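Local coordinates for protein glucose-6-phosphate dehydrogenase (Trypanosoma cruzi, PDB 5AQ1) that catalyses the NADP+-dependent oxidation of glucose 6-phosphate, the entry step of the pentose phosphate pathway, at residues S30-L44 against F135-A149. Numbering follows the deposited sequence.
Sequences SRALTIVVLGASGDL and FQGPEKGGNRLFYLA. With NDP (NADPH dihydro-nicotinamide-adenine-dinucleotide phosphate), chain G.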
ATOM      1  N   SER B  30     -21.843  37.816 -26.213  1.00 71.44           N
ATOM      2  CA  SER B  30     -21.657  38.460 -27.527  1.00 67.19           C
ATOM      3  C   SER B  30     -22.621  37.974 -28.623  1.00 62.85           C
ATOM      4  O   SER B  30     -22.618  38.512 -29.735  1.00 61.96           O
ATOM      5  CB  SER B  30     -20.211  38.274 -28.003  1.00 65.97           C
ATOM      6  OG  SER B  30     -19.882  36.896 -28.116  1.00 62.85           O
ATOM      7  N   ARG B  31     -23.431  36.965 -28.304  1.00 56.05           N
ATOM      8  CA  ARG B  31     -24.417  36.417 -29.230  1.00 51.77           C
ATOM      9  C   ARG B  31     -25.741  36.192 -28.500  1.00 47.85           C
ATOM     10  O   ARG B  31     -25.757  35.924 -27.299  1.00 48.22           O
ATOM     11  CB  ARG B  31     -23.886  35.105 -29.807  1.00 51.86           C
ATOM     12  CG  ARG B  31     -24.896  34.277 -30.577  1.00 52.30           C
ATOM     13  CD  ARG B  31     -24.193  33.237 -31.435  1.00 52.83           C
ATOM     14  NE  ARG B  31     -23.662  33.811 -32.671  1.00 53.49           N
ATOM     15  CZ  ARG B  31     -22.852  33.178 -33.515  1.00 52.96           C
ATOM     16  NH1 ARG B  31     -22.448  31.936 -33.268  1.00 52.36           N
ATOM     17  NH2 ARG B  31     -22.436  33.794 -34.617  1.00 53.12           N
ATOM     18  N   ALA B  32     -26.848  36.305 -29.230  1.00 43.67           N
ATOM     19  CA  ALA B  32     -28.180  36.147 -28.647  1.00 40.98           C
ATOM     20  C   ALA B  32     -28.329  34.787 -27.976  1.00 38.90           C
ATOM     21  O   ALA B  32     -27.752  33.801 -28.431  1.00 38.17           O
ATOM     22  CB  ALA B  32     -29.252  36.323 -29.713  1.00 41.20           C
ATOM     23  N   LEU B  33     -29.102  34.749 -26.892  1.00 37.66           N
ATOM     24  CA  LEU B  33     -29.383  33.513 -26.163  1.00 35.43           C
ATOM     25  C   LEU B  33     -30.885  33.357 -25.969  1.00 34.99           C
ATOM     26  O   LEU B  33     -31.534  34.224 -25.384  1.00 36.29           O
ATOM     27  CB  LEU B  33     -28.692  33.519 -24.798  1.00 34.71           C
ATOM     28  CG  LEU B  33     -28.928  32.293 -23.904  1.00 33.80           C
ATOM     29  CD1 LEU B  33     -28.558  30.998 -24.611  1.00 33.33           C
ATOM     30  CD2 LEU B  33     -28.148  32.425 -22.608  1.00 33.52           C
ATOM     31  N   THR B  34     -31.430  32.249 -26.461  1.00 33.94           N
ATOM     32  CA  THR B  34     -32.838  31.931 -26.287  1.00 33.99           C
ATOM     33  C   THR B  34     -32.969  30.583 -25.578  1.00 33.54           C
ATOM     34  O   THR B  34     -32.460  29.571 -26.057  1.00 32.42           O
ATOM     35  CB  THR B  34     -33.580  31.887 -27.639  1.00 34.59           C
ATOM     36  OG1 THR B  34     -33.312  33.087 -28.377  1.00 35.04           O
ATOM     37  CG2 THR B  34     -35.082  31.760 -27.429  1.00 34.95           C
ATOM     38  N   ILE B  35     -33.648  30.590 -24.430  1.00 33.89           N
ATOM     39  CA  ILE B  35     -33.919  29.380 -23.657  1.00 33.14           C
ATOM     40  C   ILE B  35     -35.403  29.038 -23.776  1.00 33.66           C
ATOM     41  O   ILE B  35     -36.254  29.751 -23.242  1.00 34.59           O
ATOM     42  CB  ILE B  35     -33.539  29.568 -22.174  1.00 32.88           C
ATOM     43  CG1 ILE B  35     -32.050  29.901 -22.058  1.00 32.97           C
ATOM     44  CG2 ILE B  35     -33.875  28.315 -21.367  1.00 32.23           C
ATOM     45  CD1 ILE B  35     -31.602  30.296 -20.667  1.00 33.20           C
ATOM     46  N   VAL B  36     -35.711  27.949 -24.478  1.00 33.67           N
ATOM     47  CA  VAL B  36     -37.095  27.538 -24.704  1.00 34.39           C
ATOM     48  C   VAL B  36     -37.477  26.416 -23.741  1.00 34.54           C
ATOM     49  O   VAL B  36     -36.925  25.316 -23.807  1.00 35.60           O
ATOM     50  CB  VAL B  36     -37.321  27.064 -26.154  1.00 34.36           C
ATOM     51  CG1 VAL B  36     -38.799  26.813 -26.409  1.00 34.98           C
ATOM     52  CG2 VAL B  36     -36.782  28.089 -27.142  1.00 34.47           C
ATOM     53  N   VAL B  37     -38.425  26.703 -22.851  1.00 34.75           N
ATOM     54  CA  VAL B  37     -38.936  25.719 -21.906  1.00 34.43           C
ATOM     55  C   VAL B  37     -40.206  25.099 -22.480  1.00 35.11           C
ATOM     56  O   VAL B  37     -41.286  25.689 -22.402  1.00 36.34           O
ATOM     57  CB  VAL B  37     -39.249  26.361 -20.536  1.00 34.60           C
ATOM     58  CG1 VAL B  37     -39.688  25.300 -19.533  1.00 34.27           C
ATOM     59  CG2 VAL B  37     -38.038  27.124 -20.015  1.00 34.32           C
ATOM     60  N   LEU B  38     -40.072  23.910 -23.061  1.00 34.54           N
ATOM     61  CA  LEU B  38     -41.222  23.179 -23.584  1.00 34.63           C
ATOM     62  C   LEU B  38     -41.916  22.424 -22.448  1.00 34.46           C
ATOM     63  O   LEU B  38     -41.268  21.724 -21.669  1.00 33.12           O
ATOM     64  CB  LEU B  38     -40.798  22.214 -24.687  1.00 34.51           C
ATOM     65  CG  LEU B  38     -40.361  22.876 -25.997  1.00 35.35           C
ATOM     66  CD1 LEU B  38     -38.874  23.184 -26.036  1.00 34.35           C
ATOM     67  CD2 LEU B  38     -40.752  22.010 -27.188  1.00 36.83           C
ATOM     68  N   GLY B  39     -43.236  22.567 -22.367  1.00 35.18           N
ATOM     69  CA  GLY B  39     -44.003  22.071 -21.227  1.00 35.60           C
ATOM     70  C   GLY B  39     -43.945  23.055 -20.074  1.00 35.87           C
ATOM     71  O   GLY B  39     -43.923  22.655 -18.912  1.00 35.22           O
ATOM     72  N   ALA B  40     -43.941  24.346 -20.407  1.00 36.94           N
ATOM     73  CA  ALA B  40     -43.787  25.423 -19.425  1.00 37.97           C
ATOM     74  C   ALA B  40     -44.961  25.521 -18.449  1.00 39.94           C
ATOM     75  O   ALA B  40     -44.825  26.105 -17.371  1.00 40.63           O
ATOM     76  CB  ALA B  40     -43.588  26.757 -20.134  1.00 38.20           C
ATOM     77  N   SER B  41     -46.105  24.956 -18.831  1.00 41.20           N
ATOM     78  CA  SER B  41     -47.280  24.891 -17.965  1.00 42.87           C
ATOM     79  C   SER B  41     -47.216  23.753 -16.930  1.00 43.37           C
ATOM     80  O   SER B  41     -48.163  23.554 -16.172  1.00 44.32           O
ATOM     81  CB  SER B  41     -48.526  24.707 -18.830  1.00 43.69           C
ATOM     82  OG  SER B  41     -48.420  23.529 -19.610  1.00 43.33           O
ATOM     83  N   GLY B  42     -46.101  23.025 -16.887  1.00 43.32           N
ATOM     84  CA  GLY B  42     -46.005  21.793 -16.110  1.00 43.89           C
ATOM     85  C   GLY B  42     -45.454  21.925 -14.706  1.00 44.04           C
ATOM     86  O   GLY B  42     -45.084  23.012 -14.261  1.00 43.53           O
ATOM     87  N   ASP B  43     -45.404  20.788 -14.019  1.00 45.07           N
ATOM     88  CA  ASP B  43     -44.987  20.729 -12.623  1.00 46.82           C
ATOM     89  C   ASP B  43     -43.505  21.059 -12.461  1.00 44.65           C
ATOM     90  O   ASP B  43     -43.138  21.888 -11.627  1.00 44.47           O
ATOM     91  CB  ASP B  43     -45.271  19.338 -12.049  1.00 48.75           C
ATOM     92  CG  ASP B  43     -45.192  19.304 -10.541  1.00 51.46           C
ATOM     93  OD1 ASP B  43     -46.067  19.921  -9.893  1.00 53.09           O
ATOM     94  OD2 ASP B  43     -44.257  18.663 -10.004  1.00 54.04           O
ATOM     95  N   LEU B  44     -42.664  20.415 -13.263  1.00 41.97           N
ATOM     96  CA  LEU B  44     -41.222  20.644 -13.206  1.00 41.13           C
ATOM     97  C   LEU B  44     -40.864  22.082 -13.567  1.00 40.08           C
ATOM     98  O   LEU B  44     -39.999  22.693 -12.931  1.00 38.31           O
ATOM     99  CB  LEU B  44     -40.488  19.682 -14.148  1.00 41.35           C
ATOM    100  CG  LEU B  44     -38.958  19.777 -14.169  1.00 40.89           C
ATOM    101  CD1 LEU B  44     -38.365  19.321 -12.845  1.00 40.99           C
ATOM    102  CD2 LEU B  44     -38.388  18.956 -15.311  1.00 40.86           C
ATOM    103  N   PHE B 135     -31.765  41.078 -30.638  1.00 46.05           N
ATOM    104  CA  PHE B 135     -30.481  41.121 -29.947  1.00 46.07           C
ATOM    105  C   PHE B 135     -29.643  42.252 -30.518  1.00 48.78           C
ATOM    106  O   PHE B 135     -29.526  42.384 -31.735  1.00 51.45           O
ATOM    107  CB  PHE B 135     -29.749  39.794 -30.127  1.00 44.28           C
ATOM    108  CG  PHE B 135     -28.397  39.748 -29.482  1.00 43.04           C
ATOM    109  CD1 PHE B 135     -28.278  39.666 -28.099  1.00 42.49           C
ATOM    110  CD2 PHE B 135     -27.241  39.762 -30.255  1.00 42.37           C
ATOM    111  CE1 PHE B 135     -27.033  39.613 -27.498  1.00 41.60           C
ATOM    112  CE2 PHE B 135     -25.993  39.706 -29.660  1.00 42.12           C
ATOM    113  CZ  PHE B 135     -25.889  39.634 -28.279  1.00 41.60           C
ATOM    114  N   GLN B 136     -29.065  43.068 -29.642  1.00 52.49           N
ATOM    115  CA  GLN B 136     -28.396  44.300 -30.066  1.00 56.11           C
ATOM    116  C   GLN B 136     -26.870  44.181 -30.150  1.00 58.69           C
ATOM    117  O   GLN B 136     -26.204  45.070 -30.695  1.00 61.02           O
ATOM    118  CB  GLN B 136     -28.829  45.463 -29.159  1.00 55.77           C
ATOM    119  CG  GLN B 136     -27.906  45.839 -28.010  1.00 56.01           C
ATOM    120  CD  GLN B 136     -28.050  47.304 -27.635  1.00 56.86           C
ATOM    121  OE1 GLN B 136     -27.102  48.088 -27.735  1.00 56.40           O
ATOM    122  NE2 GLN B 136     -29.252  47.685 -27.223  1.00 56.92           N
ATOM    123  N   GLY B 137     -26.322  43.084 -29.634  1.00 60.03           N
ATOM    124  CA  GLY B 137     -24.877  42.864 -29.635  1.00 62.77           C
ATOM    125  C   GLY B 137     -24.239  42.740 -31.015  1.00 65.71           C
ATOM    126  O   GLY B 137     -24.928  42.807 -32.037  1.00 62.70           O
ATOM    127  N   PRO B 138     -22.907  42.538 -31.048  1.00 71.08           N
ATOM    128  CA  PRO B 138     -22.131  42.577 -32.295  1.00 72.16           C
ATOM    129  C   PRO B 138     -22.432  41.434 -33.270  1.00 73.24           C
ATOM    130  O   PRO B 138     -22.608  41.678 -34.466  1.00 72.00           O
ATOM    131  CB  PRO B 138     -20.678  42.504 -31.808  1.00 72.60           C
ATOM    132  CG  PRO B 138     -20.745  41.822 -30.478  1.00 71.51           C
ATOM    133  CD  PRO B 138     -22.069  42.196 -29.879  1.00 71.04           C
ATOM    134  N   GLU B 139     -22.499  40.205 -32.760  1.00 72.22           N
ATOM    135  CA  GLU B 139     -22.617  39.023 -33.614  1.00 70.94           C
ATOM    136  C   GLU B 139     -24.063  38.717 -33.990  1.00 66.07           C
ATOM    137  O   GLU B 139     -24.995  39.107 -33.290  1.00 65.65           O
ATOM    138  CB  GLU B 139     -22.031  37.793 -32.918  1.00 72.92           C
ATOM    139  CG  GLU B 139     -21.174  36.919 -33.837  1.00 76.47           C
ATOM    140  CD  GLU B 139     -19.822  37.531 -34.147  1.00 77.74           C
ATOM    141  OE1 GLU B 139     -18.907  37.428 -33.302  1.00 75.71           O
ATOM    142  OE2 GLU B 139     -19.678  38.121 -35.240  1.00 79.99           O
ATOM    143  N   LYS B 140     -24.214  37.966 -35.079  1.00 60.93           N
ATOM    144  CA  LYS B 140     -25.501  37.646 -35.684  1.00 57.64           C
ATOM    145  C   LYS B 140     -25.933  36.229 -35.310  1.00 52.35           C
ATOM    146  O   LYS B 140     -25.108  35.429 -34.886  1.00 50.24           O
ATOM    147  CB  LYS B 140     -25.312  37.751 -37.194  1.00 60.20           C
ATOM    148  CG  LYS B 140     -26.564  37.672 -38.076  1.00 63.31           C
ATOM    149  CD  LYS B 140     -26.242  36.900 -39.396  1.00 65.66           C
ATOM    150  CE  LYS B 140     -26.162  37.831 -40.603  1.00 68.24           C
ATOM    151  NZ  LYS B 140     -25.552  37.196 -41.812  1.00 70.05           N
ATOM    152  N   GLY B 141     -27.221  35.928 -35.468  1.00 48.31           N
ATOM    153  CA  GLY B 141     -27.759  34.607 -35.147  1.00 44.69           C
ATOM    154  C   GLY B 141     -28.172  34.516 -33.689  1.00 42.68           C
ATOM    155  O   GLY B 141     -28.735  35.461 -33.134  1.00 41.31           O
ATOM    156  N   GLY B 142     -27.885  33.376 -33.066  1.00 40.55           N
ATOM    157  CA  GLY B 142     -28.214  33.162 -31.656  1.00 38.80           C
ATOM    158  C   GLY B 142     -28.092  31.710 -31.230  1.00 37.05           C
ATOM    159  O   GLY B 142     -28.323  30.800 -32.029  1.00 36.25           O
ATOM    160  N   ASN B 143     -27.726  31.499 -29.968  1.00 35.55           N
ATOM    161  CA  ASN B 143     -27.641  30.158 -29.394  1.00 34.66           C
ATOM    162  C   ASN B 143     -28.988  29.754 -28.807  1.00 34.30           C
ATOM    163  O   ASN B 143     -29.657  30.568 -28.176  1.00 35.70           O
ATOM    164  CB  ASN B 143     -26.572  30.114 -28.307  1.00 34.34           C
ATOM    165  CG  ASN B 143     -25.188  30.434 -28.837  1.00 34.36           C
ATOM    166  OD1 ASN B 143     -24.725  29.826 -29.802  1.00 34.87           O
ATOM    167  ND2 ASN B 143     -24.518  31.390 -28.206  1.00 34.32           N
ATOM    168  N   ARG B 144     -29.374  28.498 -29.000  1.00 33.70           N
ATOM    169  CA  ARG B 144     -30.698  28.027 -28.603  1.00 34.00           C
ATOM    170  C   ARG B 144     -30.603  26.841 -27.655  1.00 33.97           C
ATOM    171  O   ARG B 144     -30.040  25.808 -28.010  1.00 33.68           O
ATOM    172  CB  ARG B 144     -31.497  27.624 -29.840  1.00 34.76           C
ATOM    173  CG  ARG B 144     -31.596  28.717 -30.889  1.00 35.78           C
ATOM    174  CD  ARG B 144     -32.478  28.298 -32.054  1.00 36.69           C
ATOM    175  NE  ARG B 144     -32.600  29.359 -33.053  1.00 37.60           N
ATOM    176  CZ  ARG B 144     -33.365  29.297 -34.141  1.00 38.03           C
ATOM    177  NH1 ARG B 144     -34.096  28.217 -34.399  1.00 37.94           N
ATOM    178  NH2 ARG B 144     -33.399  30.326 -34.980  1.00 39.15           N
ATOM    179  N   LEU B 145     -31.153  26.995 -26.450  1.00 34.65           N
ATOM    180  CA  LEU B 145     -31.239  25.899 -25.482  1.00 34.21           C
ATOM    181  C   LEU B 145     -32.694  25.459 -25.348  1.00 34.32           C
ATOM    182  O   LEU B 145     -33.541  26.233 -24.906  1.00 34.14           O
ATOM    183  CB  LEU B 145     -30.703  26.342 -24.120  1.00 34.72           C
ATOM    184  CG  LEU B 145     -30.684  25.288 -23.005  1.00 35.07           C
ATOM    185  CD1 LEU B 145     -29.625  24.238 -23.271  1.00 34.64           C
ATOM    186  CD2 LEU B 145     -30.436  25.943 -21.655  1.00 36.09           C
ATOM    187  N   PHE B 146     -32.978  24.220 -25.738  1.00 34.05           N
ATOM    188  CA  PHE B 146     -34.320  23.667 -25.626  1.00 34.40           C
ATOM    189  C   PHE B 146     -34.400  22.791 -24.384  1.00 34.38           C
ATOM    190  O   PHE B 146     -33.703  21.781 -24.293  1.00 33.25           O
ATOM    191  CB  PHE B 146     -34.670  22.847 -26.870  1.00 34.54           C
ATOM    192  CG  PHE B 146     -34.746  23.665 -28.129  1.00 34.87           C
ATOM    193  CD1 PHE B 146     -35.845  24.471 -28.378  1.00 35.95           C
ATOM    194  CD2 PHE B 146     -33.725  23.624 -29.069  1.00 34.72           C
ATOM    195  CE1 PHE B 146     -35.923  25.229 -29.534  1.00 36.84           C
ATOM    196  CE2 PHE B 146     -33.797  24.377 -30.229  1.00 35.55           C
ATOM    197  CZ  PHE B 146     -34.896  25.182 -30.462  1.00 36.45           C
ATOM    198  N   TYR B 147     -35.234  23.194 -23.426  1.00 35.30           N
ATOM    199  CA  TYR B 147     -35.482  22.397 -22.225  1.00 35.63           C
ATOM    200  C   TYR B 147     -36.776  21.608 -22.412  1.00 35.71           C
ATOM    201  O   TYR B 147     -37.853  22.197 -22.492  1.00 35.74           O
ATOM    202  CB  TYR B 147     -35.584  23.289 -20.982  1.00 36.12           C
ATOM    203  CG  TYR B 147     -35.314  22.551 -19.682  1.00 36.72           C
ATOM    204  CD1 TYR B 147     -36.137  21.504 -19.262  1.00 36.84           C
ATOM    205  CD2 TYR B 147     -34.236  22.898 -18.869  1.00 36.92           C
ATOM    206  CE1 TYR B 147     -35.895  20.825 -18.079  1.00 36.67           C
ATOM    207  CE2 TYR B 147     -33.988  22.226 -17.682  1.00 36.93           C
ATOM    208  CZ  TYR B 147     -34.820  21.188 -17.296  1.00 37.07           C
ATOM    209  OH  TYR B 147     -34.582  20.515 -16.123  1.00 36.68           O
ATOM    210  N   LEU B 148     -36.667  20.283 -22.463  1.00 34.56           N
ATOM    211  CA  LEU B 148     -37.835  19.428 -22.662  1.00 34.93           C
ATOM    212  C   LEU B 148     -38.396  18.958 -21.327  1.00 34.98           C
ATOM    213  O   LEU B 148     -38.067  17.870 -20.856  1.00 35.65           O
ATOM    214  CB  LEU B 148     -37.489  18.233 -23.559  1.00 35.08           C
ATOM    215  CG  LEU B 148     -37.541  18.506 -25.066  1.00 35.59           C
ATOM    216  CD1 LEU B 148     -36.577  19.607 -25.472  1.00 35.90           C
ATOM    217  CD2 LEU B 148     -37.243  17.236 -25.842  1.00 35.89           C
ATOM    218  N   ALA B 149     -39.242  19.791 -20.724  1.00 35.33           N
ATOM    219  CA  ALA B 149     -39.930  19.458 -19.475  1.00 35.68           C
ATOM    220  C   ALA B 149     -41.282  18.816 -19.777  1.00 36.70           C
ATOM    221  O   ALA B 149     -42.329  19.340 -19.399  1.00 36.49           O
ATOM    222  CB  ALA B 149     -40.110  20.711 -18.627  1.00 36.09           C
TER
HETATM  223  PA  NDP G 551     -46.318  17.020 -16.175  1.00 52.73           P
HETATM  224  O1A NDP G 551     -47.210  15.811 -16.009  1.00 55.93           O
HETATM  225  O2A NDP G 551     -46.495  18.214 -15.254  1.00 42.40           O
HETATM  226  O5B NDP G 551     -46.427  17.470 -17.713  1.00 48.67           O
HETATM  227  C5B NDP G 551     -45.676  18.586 -18.179  1.00 47.75           C
HETATM  228  C4B NDP G 551     -46.469  19.370 -19.216  1.00 45.10           C
HETATM  229  O4B NDP G 551     -46.542  18.584 -20.409  1.00 45.59           O
HETATM  230  C3B NDP G 551     -47.906  19.694 -18.811  1.00 44.83           C
HETATM  231  O3B NDP G 551     -48.054  20.999 -18.244  1.00 43.15           O
HETATM  232  C2B NDP G 551     -48.669  19.584 -20.111  1.00 45.36           C
HETATM  233  O2B NDP G 551     -48.704  20.853 -20.756  1.00 46.33           O
HETATM  234  C1B NDP G 551     -47.863  18.613 -20.956  1.00 47.61           C
HETATM  235  N9A NDP G 551     -48.505  17.272 -20.938  1.00 49.29           N
HETATM  236  C8A NDP G 551     -48.889  16.560 -19.852  1.00 49.23           C
HETATM  237  N7A NDP G 551     -49.448  15.379 -20.222  1.00 46.49           N
HETATM  238  C5A NDP G 551     -49.424  15.329 -21.566  1.00 47.53           C
HETATM  239  C6A NDP G 551     -49.850  14.371 -22.610  1.00 51.89           C
HETATM  240  N6A NDP G 551     -50.429  13.197 -22.263  1.00 55.12           N
HETATM  241  N1A NDP G 551     -49.638  14.707 -23.910  1.00 53.75           N
HETATM  242  C2A NDP G 551     -49.061  15.873 -24.267  1.00 51.27           C
HETATM  243  N3A NDP G 551     -48.652  16.786 -23.364  1.00 49.14           N
HETATM  244  C4A NDP G 551     -48.804  16.577 -22.032  1.00 47.71           C
HETATM  245  O3  NDP G 551     -44.776  16.548 -16.167  1.00 50.97           O
HETATM  246  PN  NDP G 551     -43.701  17.064 -15.082  1.00 50.83           P
HETATM  247  O1N NDP G 551     -43.506  18.556 -15.196  1.00 50.43           O
HETATM  248  O2N NDP G 551     -44.057  16.458 -13.743  1.00 59.42           O
HETATM  249  O5D NDP G 551     -42.361  16.354 -15.618  1.00 54.89           O
HETATM  250  C5D NDP G 551     -41.768  16.706 -16.867  1.00 58.84           C
HETATM  251  C4D NDP G 551     -40.641  15.730 -17.182  1.00 56.62           C
HETATM  252  O4D NDP G 551     -39.641  15.787 -16.158  1.00 58.51           O
HETATM  253  C3D NDP G 551     -41.144  14.298 -17.224  1.00 59.87           C
HETATM  254  O3D NDP G 551     -40.518  13.585 -18.295  1.00 62.96           O
HETATM  255  C2D NDP G 551     -40.743  13.714 -15.884  1.00 61.22           C
HETATM  256  O2D NDP G 551     -40.549  12.293 -15.955  1.00 62.01           O
HETATM  257  C1D NDP G 551     -39.479  14.501 -15.543  1.00 61.48           C
HETATM  258  N1N NDP G 551     -39.262  14.581 -14.090  1.00 61.78           N
HETATM  259  C2N NDP G 551     -39.942  15.467 -13.344  1.00 62.28           C
HETATM  260  C3N NDP G 551     -39.762  15.556 -11.966  1.00 63.09           C
HETATM  261  C7N NDP G 551     -40.532  16.560 -11.155  1.00 64.82           C
HETATM  262  O7N NDP G 551     -39.985  17.072 -10.191  1.00 64.91           O
HETATM  263  N7N NDP G 551     -41.789  16.875 -11.482  1.00 62.56           N
HETATM  264  C4N NDP G 551     -38.783  14.653 -11.256  1.00 65.27           C
HETATM  265  C5N NDP G 551     -38.115  13.740 -12.177  1.00 66.96           C
HETATM  266  C6N NDP G 551     -38.375  13.743 -13.540  1.00 63.25           C
HETATM  267  P2B NDP G 551     -49.812  21.257 -21.851  1.00 45.71           P
HETATM  268  O1X NDP G 551     -50.994  20.351 -21.606  1.00 44.26           O
HETATM  269  O2X NDP G 551     -50.069  22.705 -21.503  1.00 47.05           O
HETATM  270  O3X NDP G 551     -49.136  21.026 -23.184  1.00 40.67           O
HETATM  271  O   HOH W   1     -25.699  33.192 -26.297  1.00 43.91           O
HETATM  272  O   HOH W   2     -26.577  37.080 -31.962  1.00 40.66           O
HETATM  273  O   HOH W   3     -31.045  32.495 -29.742  1.00 23.52           O
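Strands 33-38 and 143-148 run parallel at the centre of the Rossmann fold, hydrogen-bonded from Asn143 N to Ala32 O (2.8 Å) through to Ala149 N and Leu38 O. Between these ends, Leu145 is gripped through both its N and its O, by Thr34 O and Val36 N. On one face, the branched Val36 suits an extended strand and lays CB and CG2 alongside CD1 and CE1 of Phe146, which points the same way; Ile128 of helix 118-134 touches both. On the other face, Ile35 CG2 lies beside Leu145 CD2.

Before the strands, Arg31 can be followed outward. CB and CG pass Asn143 ND2, CG also meeting Gly142 CA, and CD lies 3.7 Å from ND2; the amide's OD1 is hydrogen-bonded to Trp174 N. A bend at chi3 (-79°) then turns the guanidinium so that NE and NH2 both make weak hydrogen bonds to Lys140 O, while NH2 also touches Glu139 CG. Nearby, the flat ring of Phe135 suits a peptide surface, with Ala32 N 3.4 Å above its centre and Gly137 N over the opposite face.

Beyond the strands lies the glycine-rich dinucleotide-binding turn. Gly39 tolerates positive phi, and Gly42, lacking a side chain, suits the close approach of its CA to NADPH O3B (3.1 Å). Leu44 CD2 packs on Ala149 CB and approaches the cofactor's O4D, while Leu44 N donates a nearly straight hydrogen bond (174°) to the phosphate oxygen O1N at 2.8 Å.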